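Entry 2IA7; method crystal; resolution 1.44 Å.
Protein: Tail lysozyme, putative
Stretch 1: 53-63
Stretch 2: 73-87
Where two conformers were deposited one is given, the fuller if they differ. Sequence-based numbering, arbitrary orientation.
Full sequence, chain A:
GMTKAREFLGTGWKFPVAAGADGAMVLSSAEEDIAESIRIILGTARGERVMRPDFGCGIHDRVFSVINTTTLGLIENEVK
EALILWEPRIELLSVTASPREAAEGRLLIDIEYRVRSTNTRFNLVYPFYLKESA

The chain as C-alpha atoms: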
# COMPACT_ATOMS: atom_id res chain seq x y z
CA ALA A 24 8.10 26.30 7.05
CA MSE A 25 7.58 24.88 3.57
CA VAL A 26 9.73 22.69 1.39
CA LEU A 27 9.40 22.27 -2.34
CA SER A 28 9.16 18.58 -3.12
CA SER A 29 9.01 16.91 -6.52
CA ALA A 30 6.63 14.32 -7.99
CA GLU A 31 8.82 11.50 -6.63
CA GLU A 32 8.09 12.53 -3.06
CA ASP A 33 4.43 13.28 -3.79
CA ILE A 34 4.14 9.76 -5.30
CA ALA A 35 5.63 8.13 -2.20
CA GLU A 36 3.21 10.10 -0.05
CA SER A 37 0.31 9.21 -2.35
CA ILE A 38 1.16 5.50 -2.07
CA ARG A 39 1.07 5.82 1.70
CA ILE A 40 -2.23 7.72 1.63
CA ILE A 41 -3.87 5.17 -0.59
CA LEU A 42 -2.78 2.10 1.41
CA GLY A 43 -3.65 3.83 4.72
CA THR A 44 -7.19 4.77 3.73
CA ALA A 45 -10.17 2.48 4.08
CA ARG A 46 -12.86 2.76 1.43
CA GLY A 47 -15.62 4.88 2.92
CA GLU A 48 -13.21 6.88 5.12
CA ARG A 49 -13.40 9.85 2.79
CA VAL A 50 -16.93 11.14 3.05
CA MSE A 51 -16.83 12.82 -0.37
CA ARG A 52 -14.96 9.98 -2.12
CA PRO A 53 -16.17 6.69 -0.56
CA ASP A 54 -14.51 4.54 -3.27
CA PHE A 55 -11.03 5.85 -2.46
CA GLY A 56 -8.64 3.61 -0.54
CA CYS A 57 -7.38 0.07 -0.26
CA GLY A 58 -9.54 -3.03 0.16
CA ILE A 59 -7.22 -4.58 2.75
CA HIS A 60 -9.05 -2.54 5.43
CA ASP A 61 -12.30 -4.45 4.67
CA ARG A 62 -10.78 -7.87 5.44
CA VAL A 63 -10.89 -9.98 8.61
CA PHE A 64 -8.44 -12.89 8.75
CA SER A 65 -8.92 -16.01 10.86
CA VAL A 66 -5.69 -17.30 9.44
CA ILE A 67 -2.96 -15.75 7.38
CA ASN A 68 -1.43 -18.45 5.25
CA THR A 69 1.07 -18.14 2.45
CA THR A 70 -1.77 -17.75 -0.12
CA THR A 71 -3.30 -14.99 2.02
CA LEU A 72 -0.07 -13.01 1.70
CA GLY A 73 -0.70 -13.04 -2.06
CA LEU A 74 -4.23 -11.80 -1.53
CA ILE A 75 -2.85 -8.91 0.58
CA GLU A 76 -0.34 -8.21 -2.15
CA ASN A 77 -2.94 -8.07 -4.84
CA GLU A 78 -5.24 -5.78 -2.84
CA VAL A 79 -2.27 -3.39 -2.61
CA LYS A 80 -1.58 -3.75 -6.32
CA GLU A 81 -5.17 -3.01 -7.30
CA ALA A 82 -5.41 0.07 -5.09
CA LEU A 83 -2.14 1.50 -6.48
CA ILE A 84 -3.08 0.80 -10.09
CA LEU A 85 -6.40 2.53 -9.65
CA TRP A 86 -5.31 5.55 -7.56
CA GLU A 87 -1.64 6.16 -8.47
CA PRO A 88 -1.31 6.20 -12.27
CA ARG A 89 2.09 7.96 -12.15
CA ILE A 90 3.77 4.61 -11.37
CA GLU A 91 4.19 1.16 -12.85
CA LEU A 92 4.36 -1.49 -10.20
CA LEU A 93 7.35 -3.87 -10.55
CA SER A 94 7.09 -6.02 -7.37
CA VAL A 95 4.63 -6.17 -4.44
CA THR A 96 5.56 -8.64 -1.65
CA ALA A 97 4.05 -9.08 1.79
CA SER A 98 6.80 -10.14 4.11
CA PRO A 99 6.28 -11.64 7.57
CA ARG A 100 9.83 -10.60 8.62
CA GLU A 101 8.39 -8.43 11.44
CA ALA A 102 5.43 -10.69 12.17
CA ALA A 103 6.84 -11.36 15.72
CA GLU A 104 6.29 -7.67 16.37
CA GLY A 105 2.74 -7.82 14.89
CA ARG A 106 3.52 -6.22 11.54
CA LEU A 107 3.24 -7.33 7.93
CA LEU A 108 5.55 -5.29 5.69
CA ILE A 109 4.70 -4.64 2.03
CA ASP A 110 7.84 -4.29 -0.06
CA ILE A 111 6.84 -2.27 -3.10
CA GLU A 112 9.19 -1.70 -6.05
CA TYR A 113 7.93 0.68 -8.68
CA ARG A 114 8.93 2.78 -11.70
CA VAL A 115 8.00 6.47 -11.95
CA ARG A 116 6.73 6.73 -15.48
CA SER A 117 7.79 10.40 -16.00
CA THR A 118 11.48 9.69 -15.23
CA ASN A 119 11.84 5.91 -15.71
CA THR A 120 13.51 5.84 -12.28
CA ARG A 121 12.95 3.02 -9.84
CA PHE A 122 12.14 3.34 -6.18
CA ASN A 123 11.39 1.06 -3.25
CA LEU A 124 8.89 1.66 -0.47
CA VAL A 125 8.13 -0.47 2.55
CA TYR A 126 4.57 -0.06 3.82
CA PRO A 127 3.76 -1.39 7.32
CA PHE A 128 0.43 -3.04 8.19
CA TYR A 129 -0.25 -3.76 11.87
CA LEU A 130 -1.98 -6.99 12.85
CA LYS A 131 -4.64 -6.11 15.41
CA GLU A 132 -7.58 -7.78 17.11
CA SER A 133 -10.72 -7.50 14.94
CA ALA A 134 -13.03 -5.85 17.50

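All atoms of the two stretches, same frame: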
# COMPACT_ATOMS: atom_id res chain seq x y z
N PRO A 53 -16.06 7.97 -1.28
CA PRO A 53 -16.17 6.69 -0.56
C PRO A 53 -15.51 5.50 -1.24
O PRO A 53 -15.26 4.49 -0.59
CB PRO A 53 -17.69 6.50 -0.45
CG PRO A 53 -18.24 7.28 -1.62
CD PRO A 53 -17.38 8.49 -1.69
N ASP A 54 -15.22 5.60 -2.54
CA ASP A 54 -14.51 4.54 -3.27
C ASP A 54 -12.98 4.58 -3.09
O ASP A 54 -12.29 3.63 -3.39
CB ASP A 54 -14.81 4.63 -4.77
CG ASP A 54 -16.21 4.16 -5.12
OD1 ASP A 54 -17.09 4.09 -4.22
OD2 ASP A 54 -16.43 3.86 -6.32
N PHE A 55 -12.46 5.70 -2.61
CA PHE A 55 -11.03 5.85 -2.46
C PHE A 55 -10.46 5.06 -1.30
O PHE A 55 -10.99 5.13 -0.20
CB PHE A 55 -10.68 7.32 -2.26
CG PHE A 55 -9.20 7.57 -2.12
CD1 PHE A 55 -8.40 7.79 -3.22
CD2 PHE A 55 -8.61 7.61 -0.86
CE1 PHE A 55 -7.03 7.96 -3.05
CE2 PHE A 55 -7.24 7.83 -0.70
CZ PHE A 55 -6.46 8.00 -1.80
N GLY A 56 -9.34 4.38 -1.55
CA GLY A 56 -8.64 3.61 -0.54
C GLY A 56 -8.24 2.23 -1.01
O GLY A 56 -8.20 1.92 -2.22
N CYS A 57 -7.91 1.39 -0.03
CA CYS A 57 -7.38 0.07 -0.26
C CYS A 57 -8.27 -0.99 0.41
O CYS A 57 -8.66 -0.85 1.59
CB CYS A 57 -5.96 -0.03 0.28
SG CYS A 57 -5.18 -1.62 0.10
N GLY A 58 -8.62 -2.03 -0.33
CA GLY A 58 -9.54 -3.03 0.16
C GLY A 58 -9.05 -3.87 1.32
O GLY A 58 -9.84 -4.56 1.94
N ILE A 59 -7.75 -3.83 1.62
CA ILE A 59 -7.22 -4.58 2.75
C ILE A 59 -7.93 -4.24 4.07
O ILE A 59 -8.11 -5.12 4.92
CB ILE A 59 -5.70 -4.39 2.89
CG1 ILE A 59 -5.10 -5.57 3.66
CG2 ILE A 59 -5.37 -3.04 3.50
CD1 ILE A 59 -5.44 -6.93 3.02
N HIS A 60 -8.39 -2.99 4.21
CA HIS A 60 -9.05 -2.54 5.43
C HIS A 60 -10.42 -3.18 5.61
O HIS A 60 -10.95 -3.13 6.71
CB HIS A 60 -9.17 -1.01 5.42
CG HIS A 60 -7.83 -0.31 5.42
ND1 HIS A 60 -7.12 -0.05 6.56
CD2 HIS A 60 -7.07 0.13 4.40
CE1 HIS A 60 -5.98 0.55 6.25
NE2 HIS A 60 -5.93 0.67 4.93
N ASP A 61 -11.00 -3.76 4.56
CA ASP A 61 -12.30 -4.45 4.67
C ASP A 61 -12.20 -5.91 5.15
O ASP A 61 -13.20 -6.53 5.47
CB ASP A 61 -13.01 -4.42 3.34
CG ASP A 61 -13.27 -3.01 2.86
OD1 ASP A 61 -13.66 -2.16 3.68
OD2 ASP A 61 -13.08 -2.74 1.65
N ARG A 62 -10.98 -6.45 5.22
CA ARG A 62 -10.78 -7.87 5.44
C ARG A 62 -10.65 -8.21 6.91
O ARG A 62 -10.06 -7.46 7.65
CB ARG A 62 -9.51 -8.31 4.77
CG ARG A 62 -9.46 -8.09 3.26
CD ARG A 62 -9.69 -9.39 2.56
NE ARG A 62 -9.75 -9.23 1.10
CZ ARG A 62 -10.34 -10.13 0.31
NH1 ARG A 62 -10.87 -11.21 0.83
NH2 ARG A 62 -10.39 -9.94 -1.00
N VAL A 63 -11.19 -9.37 7.31
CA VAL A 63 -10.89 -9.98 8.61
C VAL A 63 -10.28 -11.33 8.31
O VAL A 63 -10.77 -12.02 7.42
CB VAL A 63 -12.13 -10.14 9.49
CG1 VAL A 63 -11.74 -10.70 10.86
CG2 VAL A 63 -12.83 -8.81 9.66
N GLY A 73 -0.46 -13.42 -0.68
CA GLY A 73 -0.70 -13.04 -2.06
C GLY A 73 -1.96 -12.24 -2.24
O GLY A 73 -2.01 -11.30 -3.02
N LEU A 74 -3.00 -12.57 -1.51
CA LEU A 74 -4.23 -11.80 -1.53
C LEU A 74 -4.00 -10.38 -1.06
O LEU A 74 -4.46 -9.43 -1.75
CB LEU A 74 -5.24 -12.50 -0.65
CG LEU A 74 -6.65 -11.96 -0.58
CD1 LEU A 74 -7.63 -13.04 -0.30
CD2 LEU A 74 -6.70 -10.90 0.50
N ILE A 75 -3.24 -10.21 0.04
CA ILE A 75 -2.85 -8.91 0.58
C ILE A 75 -2.05 -8.12 -0.44
O ILE A 75 -2.37 -6.97 -0.74
CB ILE A 75 -2.11 -9.07 1.88
CG1 ILE A 75 -3.09 -9.66 2.90
CG2 ILE A 75 -1.46 -7.76 2.33
CD1 ILE A 75 -2.32 -10.29 4.12
N GLU A 76 -1.10 -8.78 -1.06
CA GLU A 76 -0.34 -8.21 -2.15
C GLU A 76 -1.23 -7.67 -3.24
O GLU A 76 -0.98 -6.59 -3.77
CB GLU A 76 0.65 -9.23 -2.72
CG GLU A 76 1.84 -9.51 -1.82
CD GLU A 76 2.51 -10.86 -2.07
OE1 GLU A 76 2.11 -11.58 -3.03
OE2 GLU A 76 3.39 -11.21 -1.29
N ASN A 77 -2.21 -8.44 -3.66
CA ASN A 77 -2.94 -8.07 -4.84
C ASN A 77 -3.99 -7.00 -4.53
O ASN A 77 -4.26 -6.15 -5.38
CB ASN A 77 -3.55 -9.34 -5.43
CG ASN A 77 -2.47 -10.28 -5.99
OD1 ASN A 77 -1.36 -9.83 -6.31
ND2 ASN A 77 -2.78 -11.58 -6.08
N GLU A 78 -4.43 -6.92 -3.28
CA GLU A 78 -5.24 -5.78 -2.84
C GLU A 78 -4.43 -4.48 -2.91
O GLU A 78 -4.93 -3.41 -3.31
CB GLU A 78 -5.74 -5.98 -1.42
CG GLU A 78 -6.85 -7.00 -1.32
CD GLU A 78 -8.21 -6.40 -1.45
OE1 GLU A 78 -8.38 -5.38 -2.13
OE2 GLU A 78 -9.11 -6.98 -0.86
N VAL A 79 -3.15 -4.54 -2.53
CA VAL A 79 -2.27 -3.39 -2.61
C VAL A 79 -2.08 -3.04 -4.08
O VAL A 79 -2.17 -1.86 -4.45
CB VAL A 79 -0.96 -3.72 -1.94
CG1 VAL A 79 0.12 -2.72 -2.27
CG2 VAL A 79 -1.17 -3.87 -0.40
N LYS A 80 -1.83 -4.03 -4.92
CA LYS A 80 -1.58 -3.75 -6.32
C LYS A 80 -2.80 -3.03 -6.88
O LYS A 80 -2.68 -2.01 -7.58
CB LYS A 80 -1.42 -5.04 -7.13
CG LYS A 80 -0.09 -5.76 -6.92
CD LYS A 80 -0.12 -7.11 -7.66
CE LYS A 80 1.05 -7.99 -7.28
NZ LYS A 80 0.94 -9.27 -8.03
N GLU A 81 -3.99 -3.60 -6.67
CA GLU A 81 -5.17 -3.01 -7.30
C GLU A 81 -5.43 -1.58 -6.87
O GLU A 81 -5.81 -0.74 -7.68
CB GLU A 81 -6.38 -3.87 -7.05
CG GLU A 81 -6.36 -5.20 -7.75
CD GLU A 81 -6.40 -5.19 -9.28
OE1 GLU A 81 -6.48 -4.16 -10.00
OE2 GLU A 81 -6.36 -6.32 -9.82
N ALA A 82 -5.23 -1.29 -5.61
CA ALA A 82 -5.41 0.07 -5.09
C ALA A 82 -4.44 1.04 -5.70
O ALA A 82 -4.83 2.16 -6.06
CB ALA A 82 -5.31 0.05 -3.58
N LEU A 83 -3.18 0.65 -5.86
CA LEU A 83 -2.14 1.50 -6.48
C LEU A 83 -2.31 1.74 -7.97
O LEU A 83 -2.06 2.83 -8.49
CB LEU A 83 -0.74 1.02 -6.10
CG LEU A 83 -0.46 1.04 -4.58
CD1 LEU A 83 1.00 0.61 -4.31
CD2 LEU A 83 -0.68 2.38 -3.91
N ILE A 84 -2.77 0.69 -8.65
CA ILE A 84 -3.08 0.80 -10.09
C ILE A 84 -4.22 1.75 -10.33
O ILE A 84 -4.16 2.57 -11.22
CB ILE A 84 -3.41 -0.56 -10.66
CG1 ILE A 84 -2.13 -1.38 -10.70
CG2 ILE A 84 -4.05 -0.45 -12.07
CD1 ILE A 84 -2.38 -2.84 -11.01
N LEU A 85 -5.26 1.65 -9.53
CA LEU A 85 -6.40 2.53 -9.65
C LEU A 85 -6.06 3.96 -9.26
O LEU A 85 -6.47 4.89 -9.99
CB LEU A 85 -7.53 1.99 -8.80
CG LEU A 85 -8.85 2.74 -8.89
CD1 LEU A 85 -9.37 2.84 -10.33
CD2 LEU A 85 -9.86 2.04 -8.00
N TRP A 86 -5.41 4.20 -8.13
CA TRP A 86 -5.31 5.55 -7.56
C TRP A 86 -3.97 6.23 -7.76
O TRP A 86 -3.87 7.41 -7.46
CB TRP A 86 -5.66 5.49 -6.08
CG TRP A 86 -7.07 5.07 -5.87
CD1 TRP A 86 -7.52 3.91 -5.34
CD2 TRP A 86 -8.24 5.82 -6.26
NE1 TRP A 86 -8.92 3.89 -5.34
CE2 TRP A 86 -9.37 5.06 -5.89
CE3 TRP A 86 -8.44 7.08 -6.83
CZ2 TRP A 86 -10.67 5.49 -6.13
CZ3 TRP A 86 -9.73 7.51 -7.05
CH2 TRP A 86 -10.82 6.71 -6.69
N GLU A 87 -2.96 5.53 -8.27
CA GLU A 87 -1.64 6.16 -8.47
C GLU A 87 -1.09 5.85 -9.87
O GLU A 87 -0.17 5.03 -10.03
CB GLU A 87 -0.64 5.80 -7.40
CG GLU A 87 0.65 6.65 -7.46
CD GLU A 87 0.40 8.08 -7.80
OE1 GLU A 87 0.17 8.86 -6.87
OE2 GLU A 87 0.44 8.47 -8.99
O HOH W 1 -9.49 1.00 -4.12
O HOH W 2 -7.66 -2.60 -3.01
O HOH W 3 -11.49 -6.13 0.12

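The strongest direct polar link between the loop segment and the helix is the salt bridge of Arg62 with Glu78. Arg62 NE donates to Glu78 OE2 at 3.1 Å with an N-H...O angle of 153°, and Arg62 NH2 donates to the same Glu78 OE2 at 3.2 Å and 143°. One carboxylate oxygen therefore accepts both bonds, and it lies at the edge of the guanidinium, near its plane, where the N-H groups point. The face of the same group is used differently: Leu74 CD2 sits over it, 3.5 Å from Arg62 NE, so one turn of helix offers the arginine both a charged partner and an apolar surface.

Three waters extend the polar network, two of them around Glu78. Water 3 donates to Glu78 OE2 at 2.7 Å and to Gly58 O at 2.9 Å. Water 2 accepts from Gly58 N at 2.9 Å while donating to Glu78 O at 2.9 Å and to Glu78 OE1 at 3.0 Å. Both backbone polar atoms of Gly58 are thus tied to the helix through solvent rather than directly. The carboxylate also approaches the glycine itself, with Glu78 OE1 3.5 Å from Gly58 CA. An ideal CB on Gly58 would point toward the helix and fall 2.4 Å from Glu78 OE1, a clash in the present arrangement.

Nearer the end of the helix, water 1 donates to Gly56 O at 2.5 Å and accepts from Trp86 NE1 at 3.2 Å. Gly56 O and Trp86 NE1 are themselves 3.8 Å apart, and the water supplies the link. Gly56 has phi/psi of 133/-164°, where a CB would be jammed against the carbonyl oxygen of Phe55; here the backbone alone calls for glycine.

The packing begins with an edge-to-face aromatic pair. The edge of Phe55 is directed at the face of Trp86, with the Phe55 ring and the Trp86 five-membered ring at 62° and their centroids 4.9 Å apart; Phe55 CD1 comes within 3.6 Å of Trp86 CD2. Trp86 has the largest area covered by the opposing stretch, 91 Å².

Between this pair and the salt bridge, the backbones approach closely, Cys57 CA lying 5.2 Å from Ala82 CA. The small alanine side chain accommodates this proximity: Ala82 CB is 3.9 Å from Cys57 CB and 3.7 Å from Gly56 O. Farther along, Ile59 CD1 meets Ile75 CG1 at 3.6 Å, an apolar contact made by the end of a side chain whose CA-to-CB bond points sideways.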